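Local coordinates for SusD family protein (PDB 7KV1) that probably binds beta-glucans at the surface of a human gut bacterium, as a SusD-like surface glycan-binding protein built on tetratricopeptide-repeat helices, at residues S111-D116 with H161-V166; Y155-W160 with Y237-M242; Q187-L192 with Q244-R249. All coordinates share one frame; numbering follows the deposited sequence.

The three contacts form a row in the helical part of the chain, with interaction 2 between the other two. Interactions 1 and 3 have centres about 18 Å apart. Interactions 1 and 2 share helix 138-162, with centres about 12 Å apart. Interaction 3, about 9 Å from interaction 2 between centres, adds helix 185-201 and the chain after helix 230-244. CZ2 of Trp160 in interaction 2 lies 3.3 Å from OE1 of Gln244. Val188 CG2 of 187-192 reaches Val166 CG2 of interaction 1 at 3.8 Å. None of the residues lining the cobalt hexammine pocket belongs to these segments. A 1,2-ethanediol at interaction 2 lies about 5 Å, nearest atoms, from the Tyr162 side chain.

Interaction 1: S111-D116 with H161-V166; sequences SLWTVD and HYFGNV
This is a buried apolar contact, where Leu112 and Trp113 of helix 110-129 meet Tyr162, Phe163 and Val166 at the C-terminal end of helix 138-162 and in the loop after it. Its main element is a T-shaped pair. The six-membered ring of Trp113 turns its edge to the face of Phe163, with centroids 5.2 Å apart and planes at 86°. Atom CE3 of Trp113 sits over the middle of the Phe163 ring and is 3.8 Å from its CG. CB of Trp113 adds a touch on CE2 of Phe163. The indole gets there because its CG lies anti to the backbone N (chi1 177°), which carries the ring out from the helix toward the loop.

Leu112 makes the second contact. One methyl, CD2, lies over a face of the Tyr162 ring, offset toward the rim beside CD2 and CE2. It is 3.9 Å from the ring centroid, a CH-pi contact.

Both helices fall in the N-terminal part of a SusD-like fold, which is related to the tetratricopeptide-repeat class. The contact packs one helix against the end of another. Gly164 is the first residue to leave helical geometry there, and its positive phi (74°) suits a glycine. The chain then turns back, and CG1 of Val166 comes within 4.0 Å of CZ3 of Trp113. The indole thus touches the chain both before and after the turn.

Other parts of the protein close in around these groups. Phe470 meets Tyr162 edge-to-face, and Leu71 and Asp74 of helix 71-76 touch Leu112. Ile512 and Pro167 pack on Trp113, while the Phe163 carbonyl accepts a hydrogen bond from Asn526 ND2.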
loop_
_atom_site.group_PDB
_atom_site.type_symbol
_atom_site.label_atom_id
_atom_site.label_comp_id
_atom_site.label_asym_id
_atom_site.label_seq_id
_atom_site.Cartn_x
_atom_site.Cartn_y
_atom_site.Cartn_z
ATOM N N SER A 111 8.773 13.719 -0.930
ATOM C CA SER A 111 9.222 13.095 0.339
ATOM C C SER A 111 9.303 11.572 0.176
ATOM O O SER A 111 10.227 10.956 0.741
ATOM C CB SER A 111 8.331 13.510 1.500
ATOM O OG SER A 111 7.046 12.996 1.287
ATOM N N LEU A 112 8.405 10.978 -0.612
ATOM C CA LEU A 112 8.364 9.515 -0.834
ATOM C C LEU A 112 9.633 9.101 -1.578
ATOM O O LEU A 112 10.218 8.067 -1.221
ATOM C CB LEU A 112 7.092 9.172 -1.627
ATOM C CG LEU A 112 6.351 7.924 -1.208
ATOM C CD1 LEU A 112 5.987 7.996 0.273
ATOM C CD2 LEU A 112 5.113 7.714 -2.077
ATOM N N TRP A 113 10.075 9.911 -2.535
ATOM C CA TRP A 113 11.358 9.725 -3.254
ATOM C C TRP A 113 12.526 9.720 -2.252
ATOM O O TRP A 113 13.303 8.764 -2.239
ATOM C CB TRP A 113 11.489 10.798 -4.334
ATOM C CG TRP A 113 12.767 10.811 -5.129
ATOM C CD1 TRP A 113 14.011 11.169 -4.698
ATOM C CD2 TRP A 113 12.874 10.655 -6.557
ATOM N NE1 TRP A 113 14.891 11.213 -5.752
ATOM C CE2 TRP A 113 14.220 10.872 -6.899
ATOM C CE3 TRP A 113 11.955 10.325 -7.561
ATOM C CZ2 TRP A 113 14.677 10.763 -8.202
ATOM C CZ3 TRP A 113 12.411 10.212 -8.853
ATOM C CH2 TRP A 113 13.751 10.437 -9.161
ATOM N N THR A 114 12.603 10.712 -1.375
ATOM C CA THR A 114 13.664 10.807 -0.344
ATOM C C THR A 114 13.592 9.585 0.588
ATOM O O THR A 114 14.631 8.952 0.799
ATOM C CB THR A 114 13.585 12.134 0.415
ATOM O OG1 THR A 114 13.599 13.123 -0.606
ATOM C CG2 THR A 114 14.749 12.304 1.369
ATOM N N VAL A 115 12.409 9.248 1.107
ATOM C CA VAL A 115 12.222 8.046 1.961
ATOM C C VAL A 115 12.774 6.814 1.240
ATOM O O VAL A 115 13.598 6.077 1.816
ATOM C CB VAL A 115 10.737 7.847 2.296
ATOM C CG1 VAL A 115 10.499 6.488 2.926
ATOM C CG2 VAL A 115 10.199 8.961 3.176
ATOM N N ASP A 116 12.320 6.568 0.011
ATOM C CA ASP A 116 12.675 5.318 -0.716
ATOM C C ASP A 116 14.190 5.262 -0.960
ATOM O O ASP A 116 14.792 4.206 -0.695
ATOM C CB ASP A 116 11.871 5.169 -2.003
ATOM C CG ASP A 116 10.384 4.951 -1.770
ATOM O OD1 ASP A 116 10.000 4.423 -0.682
ATOM O OD2 ASP A 116 9.614 5.335 -2.682
ATOM N N HIS A 161 6.158 2.482 -8.735
ATOM C CA HIS A 161 4.679 2.672 -8.794
ATOM C C HIS A 161 4.339 4.149 -9.014
ATOM O O HIS A 161 3.400 4.433 -9.789
ATOM C CB HIS A 161 3.983 2.145 -7.524
ATOM C CG HIS A 161 3.498 0.733 -7.580
ATOM N ND1 HIS A 161 4.335 -0.353 -7.472
ATOM C CD2 HIS A 161 2.251 0.222 -7.732
ATOM C CE1 HIS A 161 3.623 -1.459 -7.490
ATOM N NE2 HIS A 161 2.341 -1.136 -7.693
ATOM N N TYR A 162 5.021 5.051 -8.305
ATOM C CA TYR A 162 4.667 6.505 -8.264
ATOM C C TYR A 162 5.355 7.241 -9.412
ATOM O O TYR A 162 4.623 7.919 -10.180
ATOM C CB TYR A 162 4.969 7.121 -6.888
ATOM C CG TYR A 162 3.916 6.765 -5.885
ATOM C CD1 TYR A 162 2.658 7.336 -5.928
ATOM C CD2 TYR A 162 4.138 5.763 -4.966
ATOM C CE1 TYR A 162 1.658 6.946 -5.047
ATOM C CE2 TYR A 162 3.158 5.377 -4.075
ATOM C CZ TYR A 162 1.909 5.958 -4.124
ATOM O OH TYR A 162 0.935 5.536 -3.273
ATOM N N PHE A 163 6.683 7.109 -9.542
ATOM C CA PHE A 163 7.497 7.906 -10.501
ATOM C C PHE A 163 7.865 7.116 -11.767
ATOM O O PHE A 163 8.106 7.759 -12.824
ATOM C CB PHE A 163 8.757 8.430 -9.821
ATOM C CG PHE A 163 8.485 9.247 -8.593
ATOM C CD1 PHE A 163 8.124 10.586 -8.704
ATOM C CD2 PHE A 163 8.549 8.666 -7.336
ATOM C CE1 PHE A 163 7.838 11.335 -7.566
ATOM C CE2 PHE A 163 8.291 9.427 -6.200
ATOM C CZ PHE A 163 7.888 10.744 -6.321
ATOM N N GLY A 164 7.947 5.784 -11.697
ATOM C CA GLY A 164 8.247 4.954 -12.890
ATOM C C GLY A 164 9.706 5.028 -13.346
ATOM O O GLY A 164 10.454 4.066 -13.103
ATOM N N ASN A 165 10.100 6.151 -13.936
ATOM C CA ASN A 165 11.381 6.387 -14.643
ATOM C C ASN A 165 12.377 6.947 -13.627
ATOM O O ASN A 165 12.405 8.167 -13.420
ATOM C CB ASN A 165 11.164 7.298 -15.860
ATOM C CG ASN A 165 10.061 6.804 -16.775
ATOM O OD1 ASN A 165 10.195 5.757 -17.407
ATOM N ND2 ASN A 165 8.982 7.565 -16.895
ATOM N N VAL A 166 13.124 6.090 -12.944
ATOM C CA VAL A 166 13.881 6.524 -11.746
ATOM C C VAL A 166 15.332 6.068 -11.843
ATOM O O VAL A 166 15.630 5.070 -12.484
ATOM C CB VAL A 166 13.221 6.004 -10.463
ATOM C CG1 VAL A 166 11.814 6.562 -10.311
ATOM C CG2 VAL A 166 13.241 4.472 -10.418
#

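Interaction 2: Y155-W160 with Y237-M242; sequences YYNMLW and YAEMVM. With EDO (1,2-ethanediol), chain D.
One hydrogen bond and packing round Met240 join Asn157 and Trp160 of helix 138-162 to Glu239 and Met240 of helix 230-244. The short helical segments run nearly in the same direction, with their axes 25° apart and 11.7 Å from each other at closest approach. At this spacing the side chains bridge the gap.

The polar link is Asn157 ND2 to Glu239 OE2, at 2.9 Å and nearly straight (164°). The acceptor lies in the amide plane of Asn157. The donor approaches OE2 from above the carboxylate plane. The glutamate chain is extended (chi2 174°), and this brings its end across to the other helix. OE2 also accepts a hydrogen bond from O2 of the bound ethanediol at 2.6 Å. Tyr405 OH bonds to the same ethanediol, and Tyr406 OH bonds to Glu239 OE1.

The van der Waals contacts gather at Met240. Its CG lies 3.9 Å from CZ3 of Trp160, the apolar pair of the contact. The same methylene is 3.3 Å from Asn157 OD1, so the two ends of the amide meet different neighbours. The indole comes in with its rim: CH2 of Trp160 is 3.6 Å from the Met240 carbonyl O, which lies near the ring plane. Leu192 of helix 185-201 also packs on Met240.

This is helix-to-helix packing in the SusD-like helical fold. The ethanediol probably comes from the crystallisation liquor, but such molecules often mark pockets. Apart from it, Asn157 ND2 and Tyr406 OH both meet the carboxylate, which is consistent with a charged group held in a fixed place.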
loop_
_atom_site.group_PDB
_atom_site.type_symbol
_atom_site.label_atom_id
_atom_site.label_comp_id
_atom_site.label_asym_id
_atom_site.label_seq_id
_atom_site.Cartn_x
_atom_site.Cartn_y
_atom_site.Cartn_z
ATOM N N TYR A 155 11.369 -0.734 -1.431
ATOM C CA TYR A 155 11.604 0.719 -1.639
ATOM C C TYR A 155 11.566 1.035 -3.134
ATOM O O TYR A 155 10.995 2.079 -3.488
ATOM C CB TYR A 155 12.916 1.156 -0.984
ATOM C CG TYR A 155 12.916 1.119 0.527
ATOM C CD1 TYR A 155 11.984 1.841 1.260
ATOM C CD2 TYR A 155 13.875 0.390 1.222
ATOM C CE1 TYR A 155 12.003 1.841 2.650
ATOM C CE2 TYR A 155 13.889 0.357 2.605
ATOM C CZ TYR A 155 12.970 1.104 3.321
ATOM O OH TYR A 155 12.988 1.068 4.680
ATOM N N TYR A 156 12.185 0.198 -3.999
ATOM C CA TYR A 156 12.218 0.478 -5.445
ATOM C C TYR A 156 10.805 0.324 -5.996
ATOM O O TYR A 156 10.421 1.036 -6.963
ATOM C CB TYR A 156 13.209 -0.414 -6.181
ATOM C CG TYR A 156 14.568 0.209 -6.318
ATOM C CD1 TYR A 156 14.731 1.372 -7.055
ATOM C CD2 TYR A 156 15.679 -0.352 -5.702
ATOM C CE1 TYR A 156 15.975 1.957 -7.192
ATOM C CE2 TYR A 156 16.939 0.219 -5.847
ATOM C CZ TYR A 156 17.076 1.386 -6.580
ATOM O OH TYR A 156 18.287 2.021 -6.674
ATOM N N ASN A 157 10.055 -0.621 -5.426
ATOM C CA ASN A 157 8.685 -0.915 -5.910
ATOM C C ASN A 157 7.812 0.341 -5.730
ATOM O O ASN A 157 6.976 0.642 -6.598
ATOM C CB ASN A 157 8.119 -2.138 -5.189
ATOM C CG ASN A 157 6.701 -2.424 -5.605
ATOM O OD1 ASN A 157 6.403 -2.472 -6.808
ATOM N ND2 ASN A 157 5.839 -2.597 -4.608
ATOM N N MET A 158 7.965 1.022 -4.597
ATOM C CA MET A 158 7.256 2.291 -4.312
ATOM C C MET A 158 7.655 3.360 -5.342
ATOM O O MET A 158 6.764 3.959 -5.970
ATOM C CB MET A 158 7.558 2.770 -2.889
ATOM C CG MET A 158 6.609 3.812 -2.394
ATOM S SD MET A 158 6.954 4.175 -0.646
ATOM C CE MET A 158 6.546 2.610 0.116
ATOM N N LEU A 159 8.947 3.554 -5.572
ATOM C CA LEU A 159 9.454 4.514 -6.591
ATOM C C LEU A 159 8.845 4.196 -7.955
ATOM O O LEU A 159 8.386 5.124 -8.652
ATOM C CB LEU A 159 10.978 4.437 -6.665
ATOM C CG LEU A 159 11.712 5.035 -5.472
ATOM C CD1 LEU A 159 13.165 4.576 -5.471
ATOM C CD2 LEU A 159 11.621 6.567 -5.477
ATOM N N TRP A 160 8.907 2.931 -8.338
ATOM C CA TRP A 160 8.434 2.447 -9.649
ATOM C C TRP A 160 6.952 2.747 -9.774
ATOM O O TRP A 160 6.549 3.245 -10.830
ATOM C CB TRP A 160 8.726 0.951 -9.769
ATOM C CG TRP A 160 8.197 0.283 -10.992
ATOM C CD1 TRP A 160 8.496 0.544 -12.296
ATOM C CD2 TRP A 160 7.322 -0.854 -11.010
ATOM N NE1 TRP A 160 7.809 -0.317 -13.122
ATOM C CE2 TRP A 160 7.090 -1.186 -12.366
ATOM C CE3 TRP A 160 6.628 -1.562 -10.019
ATOM C CZ2 TRP A 160 6.215 -2.204 -12.749
ATOM C CZ3 TRP A 160 5.831 -2.620 -10.394
ATOM C CH2 TRP A 160 5.625 -2.941 -11.741
ATOM N N TYR A 237 5.877 -9.967 -5.241
ATOM C CA TYR A 237 6.073 -10.594 -6.571
ATOM C C TYR A 237 4.749 -10.480 -7.343
ATOM O O TYR A 237 4.761 -9.982 -8.458
ATOM C CB TYR A 237 6.565 -12.036 -6.440
ATOM C CG TYR A 237 6.900 -12.689 -7.755
ATOM C CD1 TYR A 237 8.152 -12.519 -8.315
ATOM C CD2 TYR A 237 5.972 -13.423 -8.464
ATOM C CE1 TYR A 237 8.496 -13.096 -9.515
ATOM C CE2 TYR A 237 6.297 -14.011 -9.666
ATOM C CZ TYR A 237 7.578 -13.889 -10.170
ATOM O OH TYR A 237 7.920 -14.450 -11.360
ATOM N N ALA A 238 3.648 -10.938 -6.741
ATOM C CA ALA A 238 2.307 -10.927 -7.347
ATOM C C ALA A 238 1.951 -9.482 -7.679
ATOM O O ALA A 238 1.519 -9.226 -8.788
ATOM C CB ALA A 238 1.298 -11.551 -6.426
ATOM N N GLU A 239 2.139 -8.576 -6.730
ATOM C CA GLU A 239 1.810 -7.150 -6.905
ATOM C C GLU A 239 2.530 -6.601 -8.126
ATOM O O GLU A 239 1.873 -5.963 -8.968
ATOM C CB GLU A 239 2.216 -6.356 -5.660
ATOM C CG GLU A 239 1.967 -4.870 -5.837
ATOM C CD GLU A 239 2.229 -4.098 -4.575
ATOM O OE1 GLU A 239 1.725 -4.543 -3.502
ATOM O OE2 GLU A 239 2.931 -3.078 -4.670
ATOM N N MET A 240 3.835 -6.845 -8.230
ATOM C CA MET A 240 4.621 -6.252 -9.325
ATOM C C MET A 240 4.222 -6.878 -10.658
ATOM O O MET A 240 4.069 -6.132 -11.647
ATOM C CB MET A 240 6.111 -6.460 -9.075
ATOM C CG MET A 240 6.595 -5.614 -7.942
ATOM S SD MET A 240 8.395 -5.677 -7.739
ATOM C CE MET A 240 8.991 -5.325 -9.396
ATOM N N VAL A 241 4.133 -8.211 -10.709
ATOM C CA VAL A 241 3.756 -8.909 -11.963
ATOM C C VAL A 241 2.384 -8.353 -12.412
ATOM O O VAL A 241 2.201 -7.989 -13.602
ATOM C CB VAL A 241 3.742 -10.426 -11.702
ATOM C CG1 VAL A 241 2.997 -11.168 -12.787
ATOM C CG2 VAL A 241 5.149 -10.976 -11.571
ATOM N N MET A 242 1.437 -8.222 -11.492
ATOM C CA MET A 242 0.078 -7.763 -11.898
ATOM C C MET A 242 0.144 -6.294 -12.367
ATOM O O MET A 242 -0.534 -5.919 -13.336
ATOM C CB MET A 242 -0.897 -7.987 -10.741
ATOM C CG MET A 242 -1.094 -9.496 -10.445
ATOM S SD MET A 242 -1.911 -9.794 -8.858
ATOM C CE MET A 242 -3.618 -9.542 -9.355
HETATM C C1 EDO D . 3.825 0.512 -3.942
HETATM O O1 EDO D . 4.615 0.942 -2.845
HETATM C C2 EDO D . 2.552 -0.119 -3.522
HETATM O O2 EDO D . 2.769 -1.304 -2.757
#

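Interaction 3: Q187-L192 with Q244-R249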
loop_
_atom_site.group_PDB
_atom_site.type_symbol
_atom_site.label_atom_id
_atom_site.label_comp_id
_atom_site.label_asym_id
_atom_site.label_seq_id
_atom_site.Cartn_x
_atom_site.Cartn_y
_atom_site.Cartn_z
ATOM N N GLN A 187 12.298 -0.804 -17.621
ATOM C CA GLN A 187 13.663 -1.248 -17.232
ATOM C C GLN A 187 13.746 -1.483 -15.735
ATOM O O GLN A 187 14.389 -2.458 -15.315
ATOM C CB GLN A 187 14.711 -0.248 -17.695
ATOM C CG GLN A 187 14.880 -0.296 -19.215
ATOM C CD GLN A 187 15.540 0.933 -19.806
ATOM O OE1 GLN A 187 15.834 1.907 -19.107
ATOM N NE2 GLN A 187 15.778 0.890 -21.111
ATOM N N VAL A 188 13.117 -0.618 -14.947
ATOM C CA VAL A 188 13.100 -0.753 -13.473
ATOM C C VAL A 188 12.409 -2.080 -13.160
ATOM O O VAL A 188 12.968 -2.868 -12.381
ATOM C CB VAL A 188 12.399 0.448 -12.818
ATOM C CG1 VAL A 188 12.205 0.242 -11.320
ATOM C CG2 VAL A 188 13.161 1.737 -13.092
ATOM N N TYR A 189 11.238 -2.307 -13.764
ATOM C CA TYR A 189 10.503 -3.598 -13.626
ATOM C C TYR A 189 11.430 -4.789 -13.885
ATOM O O TYR A 189 11.475 -5.676 -13.045
ATOM C CB TYR A 189 9.285 -3.723 -14.529
ATOM C CG TYR A 189 8.664 -5.080 -14.364
ATOM C CD1 TYR A 189 7.918 -5.396 -13.240
ATOM C CD2 TYR A 189 8.839 -6.064 -15.316
ATOM C CE1 TYR A 189 7.337 -6.648 -13.087
ATOM C CE2 TYR A 189 8.303 -7.330 -15.149
ATOM C CZ TYR A 189 7.509 -7.617 -14.053
ATOM O OH TYR A 189 6.970 -8.875 -13.889
ATOM N N ALA A 190 12.083 -4.840 -15.040
ATOM C CA ALA A 190 12.909 -6.000 -15.456
ATOM C C ALA A 190 13.966 -6.276 -14.386
ATOM O O ALA A 190 14.137 -7.461 -13.970
ATOM C CB ALA A 190 13.545 -5.741 -16.814
ATOM N N GLU A 191 14.628 -5.224 -13.922
ATOM C CA GLU A 191 15.641 -5.323 -12.856
ATOM C C GLU A 191 15.029 -5.806 -11.543
ATOM O O GLU A 191 15.582 -6.749 -10.925
ATOM C CB GLU A 191 16.231 -3.956 -12.553
ATOM C CG GLU A 191 17.211 -3.545 -13.589
ATOM C CD GLU A 191 18.599 -4.037 -13.291
ATOM O OE1 GLU A 191 18.720 -4.985 -12.491
ATOM O OE2 GLU A 191 19.527 -3.444 -13.860
ATOM N N LEU A 192 14.004 -5.116 -11.080
ATOM C CA LEU A 192 13.413 -5.383 -9.751
ATOM C C LEU A 192 12.916 -6.825 -9.673
ATOM O O LEU A 192 13.154 -7.463 -8.638
ATOM C CB LEU A 192 12.234 -4.452 -9.493
ATOM C CG LEU A 192 12.556 -3.117 -8.859
ATOM C CD1 LEU A 192 11.276 -2.519 -8.293
ATOM C CD2 LEU A 192 13.630 -3.276 -7.781
ATOM N N GLN A 244 2.536 -4.699 -13.730
ATOM C CA GLN A 244 3.222 -4.642 -15.044
ATOM C C GLN A 244 2.338 -5.238 -16.139
ATOM O O GLN A 244 2.679 -4.999 -17.295
ATOM C CB GLN A 244 4.545 -5.425 -14.985
ATOM C CG GLN A 244 5.435 -5.357 -16.212
ATOM C CD GLN A 244 5.883 -3.977 -16.612
ATOM O OE1 GLN A 244 5.646 -2.978 -15.923
ATOM N NE2 GLN A 244 6.506 -3.924 -17.785
ATOM N N ASN A 245 1.359 -6.080 -15.780
ATOM C CA ASN A 245 0.554 -6.913 -16.717
ATOM C C ASN A 245 1.540 -7.887 -17.385
ATOM O O ASN A 245 1.440 -8.125 -18.595
ATOM C CB ASN A 245 -0.270 -6.053 -17.702
ATOM C CG ASN A 245 -1.538 -5.509 -17.070
ATOM O OD1 ASN A 245 -2.372 -6.282 -16.606
ATOM N ND2 ASN A 245 -1.636 -4.190 -16.937
ATOM N N ASP A 246 2.508 -8.406 -16.623
ATOM C CA ASP A 246 3.561 -9.282 -17.179
ATOM C C ASP A 246 2.996 -10.707 -17.293
ATOM O O ASP A 246 3.208 -11.504 -16.380
ATOM C CB ASP A 246 4.828 -9.214 -16.315
ATOM C CG ASP A 246 5.941 -10.118 -16.795
ATOM O OD1 ASP A 246 5.755 -10.773 -17.850
ATOM O OD2 ASP A 246 6.973 -10.169 -16.092
ATOM N N GLU A 247 2.314 -11.014 -18.380
ATOM C CA GLU A 247 1.671 -12.341 -18.586
ATOM C C GLU A 247 2.685 -13.482 -18.459
ATOM O O GLU A 247 2.299 -14.536 -17.973
ATOM C CB GLU A 247 1.052 -12.417 -19.966
ATOM C CG GLU A 247 0.004 -11.366 -20.218
ATOM C CD GLU A 247 -0.552 -11.538 -21.612
ATOM O OE1 GLU A 247 -0.920 -12.699 -21.932
ATOM O OE2 GLU A 247 -0.531 -10.549 -22.386
ATOM N N SER A 248 3.931 -13.274 -18.875
ATOM C CA SER A 248 5.000 -14.300 -18.802
ATOM C C SER A 248 5.159 -14.795 -17.366
ATOM O O SER A 248 5.637 -15.933 -17.195
ATOM C CB SER A 248 6.321 -13.839 -19.377
ATOM O OG SER A 248 7.006 -13.023 -18.458
ATOM N N ARG A 249 4.749 -14.020 -16.368
ATOM C CA ARG A 249 4.982 -14.423 -14.954
ATOM C C ARG A 249 3.689 -14.718 -14.189
ATOM O O ARG A 249 3.812 -14.969 -12.981
ATOM C CB ARG A 249 5.829 -13.342 -14.282
ATOM C CG ARG A 249 7.308 -13.455 -14.634
ATOM C CD ARG A 249 8.110 -12.394 -13.921
ATOM N NE ARG A 249 9.567 -12.479 -14.101
ATOM C CZ ARG A 249 10.297 -11.788 -14.990
ATOM N NH1 ARG A 249 9.731 -10.955 -15.846
ATOM N NH2 ARG A 249 11.618 -11.894 -14.972
HETATM O O HOH W 1 13.362 -9.435 -15.716
#
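Tyr189 of helix 185-201 carries this contact with segment 244-249, which links helix 230-244 to helix 250-262. Gln244 covers one face of its ring. CG of Gln244 stands almost straight above the ring centre, 3.5 Å from the centroid, a CH-pi contact. The chain of Gln244 bends at chi2 (59°), which lays its amide almost parallel to the ring, with the planes 11° apart.

At the far end of the ring, Tyr189 OH donates to Asp246 OD2 at 2.6 Å. This oxygen lies near the ring plane, and the carboxylate is turned 80° against the ring. The hydroxyl uses the anti lone pair of OD2. The syn lone pair of the same oxygen takes NH1 of Arg249 at 2.9 Å, in a salt bridge. OD2 is therefore gripped by two donors. A phenylalanine in place of Tyr189 would probably leave Asp246 OD2 with Arg249 alone of these two donors, and remove the bond that ties the carboxylate to helix 185-201.

The next shell fixes these groups. Ser248 OG donates to Asp246 OD1 at 2.6 Å, so both carboxylate oxygens are held. Arg249 NE has its own salt bridge to Glu197, and its NH2 donates to a water that in turn donates to Ala190 O. This water ties the arginine back to helix 185-201. Gln244 NE2 is bonded to Asp186 OD1, which steadies the amide over the ring. Trp160 also meets the Tyr189 ring.

The chain leaves helix 230-244 through a Schellman motif, with Asn245 at positive phi. An inverse gamma turn centred on Asp246 follows, and Arg249 is the N-cap residue of helix 250-262. This is a short interhelical connection packed on a neighbouring helix, consistent with the TPR-type helical layers of SusD-like proteins.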